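DNMT2 (Spodoptera frugiperda, PDB 4H0N) probably methylates cytosine 38 in the anticodon loop of tRNA(Asp), with S-adenosylmethionine as methyl donor, and probably also methylates cytosine in DNA at carbon 5. Local coordinates at residues V155-L160 with C231-A236; M294-S299 with G316-V321. The protein carries 3 engineered substitutions. All blocks are in the same frame, centred on the assembly; numbering follows the deposited sequence.

Contact 1: V155-L160 with C231-A236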
# COMPACT_ATOMS: atom_id res chain seq x y z
N VAL A 155 -13.35 -5.24 -0.08
CA VAL A 155 -12.85 -4.32 0.93
C VAL A 155 -13.28 -2.89 0.59
O VAL A 155 -13.03 -2.42 -0.52
CB VAL A 155 -11.32 -4.41 1.03
CG1 VAL A 155 -10.81 -3.51 2.15
CG2 VAL A 155 -10.90 -5.85 1.26
N PRO A 156 -13.92 -2.20 1.54
CA PRO A 156 -14.50 -0.87 1.29
C PRO A 156 -13.45 0.23 1.24
O PRO A 156 -13.40 1.08 2.12
CB PRO A 156 -15.42 -0.67 2.50
CG PRO A 156 -14.77 -1.45 3.59
CD PRO A 156 -14.15 -2.65 2.93
N ASN A 157 -12.63 0.20 0.19
CA ASN A 157 -11.58 1.19 0.02
C ASN A 157 -11.02 1.16 -1.39
O ASN A 157 -10.89 0.10 -2.00
CB ASN A 157 -10.46 0.96 1.05
CG ASN A 157 -9.32 1.96 0.90
OD1 ASN A 157 -8.23 1.61 0.44
ND2 ASN A 157 -9.57 3.20 1.28
N SER A 158 -10.73 2.35 -1.92
CA SER A 158 -10.09 2.46 -3.23
C SER A 158 -8.58 2.53 -3.07
O SER A 158 -8.06 3.25 -2.22
CB SER A 158 -10.59 3.70 -3.97
OG SER A 158 -11.94 3.55 -4.36
N ARG A 159 -7.87 1.76 -3.89
CA ARG A 159 -6.42 1.75 -3.86
C ARG A 159 -5.95 1.04 -5.12
O ARG A 159 -5.38 -0.05 -5.07
CB ARG A 159 -5.90 1.05 -2.60
CG ARG A 159 -4.46 1.41 -2.25
CD ARG A 159 -4.09 0.85 -0.89
NE ARG A 159 -2.67 1.04 -0.58
CZ ARG A 159 -2.16 2.13 -0.03
NH1 ARG A 159 -2.94 3.16 0.28
NH2 ARG A 159 -0.86 2.20 0.22
N LEU A 160 -6.24 1.68 -6.25
CA LEU A 160 -5.87 1.16 -7.55
C LEU A 160 -4.34 1.05 -7.66
O LEU A 160 -3.62 2.04 -7.53
CB LEU A 160 -6.44 2.07 -8.64
CG LEU A 160 -6.35 1.57 -10.08
CD1 LEU A 160 -6.87 0.14 -10.21
CD2 LEU A 160 -7.12 2.51 -10.99
N CYS A 231 -12.07 6.78 0.14
CA CYS A 231 -10.99 7.21 -0.74
C CYS A 231 -9.65 6.63 -0.33
O CYS A 231 -9.48 6.16 0.80
CB CYS A 231 -10.91 8.74 -0.80
SG CYS A 231 -12.18 9.49 -1.84
N CYS A 232 -8.71 6.65 -1.26
CA CYS A 232 -7.35 6.16 -1.03
C CYS A 232 -6.56 7.02 -0.04
O CYS A 232 -6.40 8.23 -0.24
CB CYS A 232 -6.59 6.10 -2.36
SG CYS A 232 -4.97 5.30 -2.26
N PHE A 233 -6.08 6.40 1.03
CA PHE A 233 -5.22 7.10 1.97
C PHE A 233 -3.81 7.27 1.39
O PHE A 233 -3.25 6.34 0.80
CB PHE A 233 -5.15 6.34 3.30
CG PHE A 233 -6.49 6.11 3.94
CD1 PHE A 233 -7.19 7.16 4.51
CD2 PHE A 233 -7.04 4.84 3.99
CE1 PHE A 233 -8.43 6.95 5.09
CE2 PHE A 233 -8.27 4.63 4.58
CZ PHE A 233 -8.96 5.68 5.13
N THR A 234 -3.25 8.47 1.54
CA THR A 234 -1.88 8.72 1.11
C THR A 234 -1.00 9.04 2.31
O THR A 234 -1.45 8.96 3.45
CB THR A 234 -1.80 9.89 0.10
OG1 THR A 234 -2.09 11.13 0.76
CG2 THR A 234 -2.77 9.68 -1.05
N LYS A 235 0.25 9.40 2.05
CA LYS A 235 1.15 9.82 3.12
C LYS A 235 0.81 11.23 3.59
O LYS A 235 1.20 11.65 4.68
CB LYS A 235 2.61 9.75 2.67
CG LYS A 235 2.82 10.04 1.20
CD LYS A 235 4.08 10.87 0.99
CE LYS A 235 4.77 10.53 -0.32
NZ LYS A 235 6.08 9.85 -0.09
N ALA A 236 0.06 11.96 2.76
CA ALA A 236 -0.28 13.34 3.06
C ALA A 236 -1.61 13.47 3.79
O ALA A 236 -2.14 14.57 3.95
CB ALA A 236 -0.29 14.17 1.78
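C232 packs against S158 and R159. Its CB comes up to the carbonyl, 3.2 Å from S158 O. SG, anti to the backbone N (chi1 -172°), lies alongside the arginine, 3.9 Å from R159 CG and equally far from NH1, at an oblique angle to the guanidinium. R159 itself runs out extended from CG to NE and then turns its flat end (chi4 87°). NH1 thereby reaches F233 O at the guanidinium edge, a weak bond of 3.2 Å with the N-H...O angle bent to 134°. R159 NH2 faces S318 O, a probable hydrogen bond though modelled too close to be certain, and the guanidinium appears to link two loops. N157 extends its amide along the same backbone: ND2 lies 3.0 Å from C231 O and obliquely to the F233 ring, 3.8 Å from CE2, while S230 OG takes a hydrogen bond from it. Helix 287-293 flanks this region, I293 touching both N157 and F233. N157, R159 and R161 form the Q/N-x-R-x-R motif VIII of cytosine-5 methyltransferases, which lies beside the catalytic site in this family, and C232-F233-T234 forms the CFT signature of the Dnmt2 family.

Contact 2: M294-S299 with G316-V321. With SAH (S-adenosyl-L-homocysteine), chain E.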
# COMPACT_ATOMS: atom_id res chain seq x y z
N MET A 294 -6.87 -1.42 5.66
CA MET A 294 -5.88 -2.00 4.75
C MET A 294 -5.67 -3.49 5.02
O MET A 294 -4.71 -4.09 4.52
CB MET A 294 -4.57 -1.23 4.80
CG MET A 294 -4.70 0.20 4.31
SD MET A 294 -3.14 1.08 4.37
CE MET A 294 -2.28 0.33 2.99
N CYS A 295 -6.57 -4.06 5.81
CA CYS A 295 -6.65 -5.49 6.05
C CYS A 295 -5.43 -6.07 6.75
O CYS A 295 -5.08 -7.23 6.54
CB CYS A 295 -6.94 -6.25 4.75
SG CYS A 295 -8.50 -5.75 3.98
N PHE A 296 -4.79 -5.28 7.60
CA PHE A 296 -3.78 -5.82 8.48
C PHE A 296 -4.48 -6.62 9.58
O PHE A 296 -5.65 -6.38 9.87
CB PHE A 296 -2.93 -4.71 9.10
CG PHE A 296 -1.84 -4.21 8.20
CD1 PHE A 296 -2.14 -3.48 7.06
CD2 PHE A 296 -0.51 -4.44 8.51
CE1 PHE A 296 -1.13 -3.00 6.24
CE2 PHE A 296 0.51 -3.96 7.69
CZ PHE A 296 0.19 -3.24 6.55
N PRO A 297 -3.77 -7.59 10.18
CA PRO A 297 -4.37 -8.35 11.28
C PRO A 297 -4.36 -7.57 12.59
O PRO A 297 -3.60 -6.62 12.74
CB PRO A 297 -3.48 -9.60 11.37
CG PRO A 297 -2.16 -9.16 10.83
CD PRO A 297 -2.46 -8.13 9.77
N LYS A 298 -5.20 -7.99 13.54
CA LYS A 298 -5.39 -7.28 14.80
C LYS A 298 -4.18 -7.40 15.73
O LYS A 298 -3.95 -6.55 16.58
CB LYS A 298 -6.66 -7.77 15.50
CG LYS A 298 -7.92 -7.73 14.63
CD LYS A 298 -8.10 -9.00 13.80
CE LYS A 298 -8.51 -8.69 12.36
NZ LYS A 298 -8.45 -9.88 11.46
N SER A 299 -3.40 -8.47 15.55
CA SER A 299 -2.15 -8.65 16.28
C SER A 299 -1.14 -7.59 15.86
O SER A 299 -0.21 -7.27 16.61
CB SER A 299 -1.59 -10.06 16.06
OG SER A 299 -1.70 -10.47 14.71
N GLY A 316 0.33 5.34 4.54
CA GLY A 316 0.07 5.75 3.17
C GLY A 316 0.97 5.10 2.13
O GLY A 316 0.63 5.07 0.94
N ASN A 317 2.12 4.57 2.57
CA ASN A 317 3.07 3.92 1.67
C ASN A 317 2.89 2.41 1.62
O ASN A 317 3.52 1.73 0.80
CB ASN A 317 4.50 4.25 2.08
CG ASN A 317 4.85 5.72 1.90
OD1 ASN A 317 4.42 6.37 0.95
ND2 ASN A 317 5.63 6.25 2.83
N SER A 318 2.04 1.88 2.49
CA SER A 318 1.94 0.43 2.64
C SER A 318 1.02 -0.22 1.62
O SER A 318 0.57 0.41 0.67
CB SER A 318 1.52 0.07 4.07
OG SER A 318 1.83 -1.28 4.35
N VAL A 319 0.74 -1.50 1.84
CA VAL A 319 -0.04 -2.29 0.90
C VAL A 319 -1.36 -2.72 1.52
O VAL A 319 -1.50 -2.71 2.75
CB VAL A 319 0.72 -3.57 0.51
CG1 VAL A 319 2.14 -3.25 0.09
CG2 VAL A 319 0.73 -4.56 1.67
N ASN A 320 -2.32 -3.09 0.69
CA ASN A 320 -3.50 -3.79 1.20
C ASN A 320 -3.15 -5.26 1.36
O ASN A 320 -2.90 -5.96 0.39
CB ASN A 320 -4.71 -3.63 0.28
CG ASN A 320 -5.94 -4.35 0.81
OD1 ASN A 320 -6.04 -5.58 0.76
ND2 ASN A 320 -6.89 -3.58 1.33
N VAL A 321 -3.12 -5.72 2.61
CA VAL A 321 -2.71 -7.08 2.93
C VAL A 321 -3.57 -8.15 2.25
O VAL A 321 -3.08 -9.20 1.87
CB VAL A 321 -2.64 -7.28 4.47
CG1 VAL A 321 -2.50 -8.74 4.84
CG2 VAL A 321 -1.50 -6.47 5.05
N SAH E . 5.27 -2.08 0.93
CA SAH E . 5.94 -1.47 2.08
CB SAH E . 6.64 -0.15 1.73
CG SAH E . 6.53 0.37 0.29
SD SAH E . 6.88 2.15 0.22
C SAH E . 5.00 -1.31 3.28
O SAH E . 5.08 -0.33 4.02
OXT SAH E . 4.15 -2.15 3.54
C5' SAH E . 8.60 1.90 -0.30
C4' SAH E . 9.61 1.88 0.85
O4' SAH E . 10.85 1.42 0.36
C3' SAH E . 9.86 3.25 1.47
O3' SAH E . 9.35 3.27 2.78
C2' SAH E . 11.37 3.43 1.48
O2' SAH E . 11.85 3.68 2.78
C1' SAH E . 11.93 2.10 0.98
N9 SAH E . 13.03 2.30 0.02
C8 SAH E . 13.10 3.24 -0.98
N7 SAH E . 14.27 3.08 -1.64
C5 SAH E . 14.95 2.06 -1.08
C6 SAH E . 16.19 1.48 -1.36
N6 SAH E . 16.94 1.95 -2.35
N1 SAH E . 16.64 0.42 -0.59
C2 SAH E . 15.86 -0.06 0.44
N3 SAH E . 14.63 0.52 0.71
C4 SAH E . 14.19 1.56 -0.03
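The F296 ring takes V321 on one face: methyl CG2 stands over the centre, 3.7 Å from the ring centroid and 12° off the normal, a CH-pi contact. At the edge, in the ring plane, S318 OG lies 3.4 Å from CZ, while V319 O approaches CE1 obliquely. V321 has CG1 anti to the backbone N (chi1 168°), which leaves CG2 as the branch facing the ring; CB and CG1 lie against C295 O. An alanine in place of F296 would probably leave V321 CG2 without its ring face and open a gap beside S318, whose hydroxyl would be less firmly placed. M294 bends at chi3 and brings CE against the S318-V319 backbone, and its carbonyl accepts from V321 N at 3.0 Å (156° at the hydrogen). C295, the C-prime residue of the Schellman motif ending helix 287-293, sets SG 3.8 Å from N320 ND2. N320 is the N-cap of helix 321-332, its OD1 accepting from V323 N. The end of one helix thus supplies a carbonyl to the first turn of another, an arrangement likely to suit both helix dipoles. In the xGNSV motif of the family, S318 OG donates to the carboxylate of S-adenosyl-L-homocysteine at OXT, 2.6 Å away, consistent with the ring and backbone around it helping to place the cofactor's amino-acid end.

Overall arrangement
From the N terminus, the chain builds the parallel strands of the main sheet before reaching 155-160, in the loop joining strands 141-148 and 161-168. It then runs through strand 161-168, leaves the main sheet and returns beside 155-160 at 231-236; contact 1 thus closes a 70-residue loop that also holds helix 211-214 and strand 222-223. After helices 253-262, 271-278 and 287-293, contact 2 closes a shorter loop holding most of helix 308-316. The two are in series, neither nested nor crossed, centres about 11 Å apart. R159 bridges them by packing on M294 and, probably, a hydrogen bond to S318 O; V155 meets C295. Together they tie the sheet's antiparallel edge to the cofactor pocket.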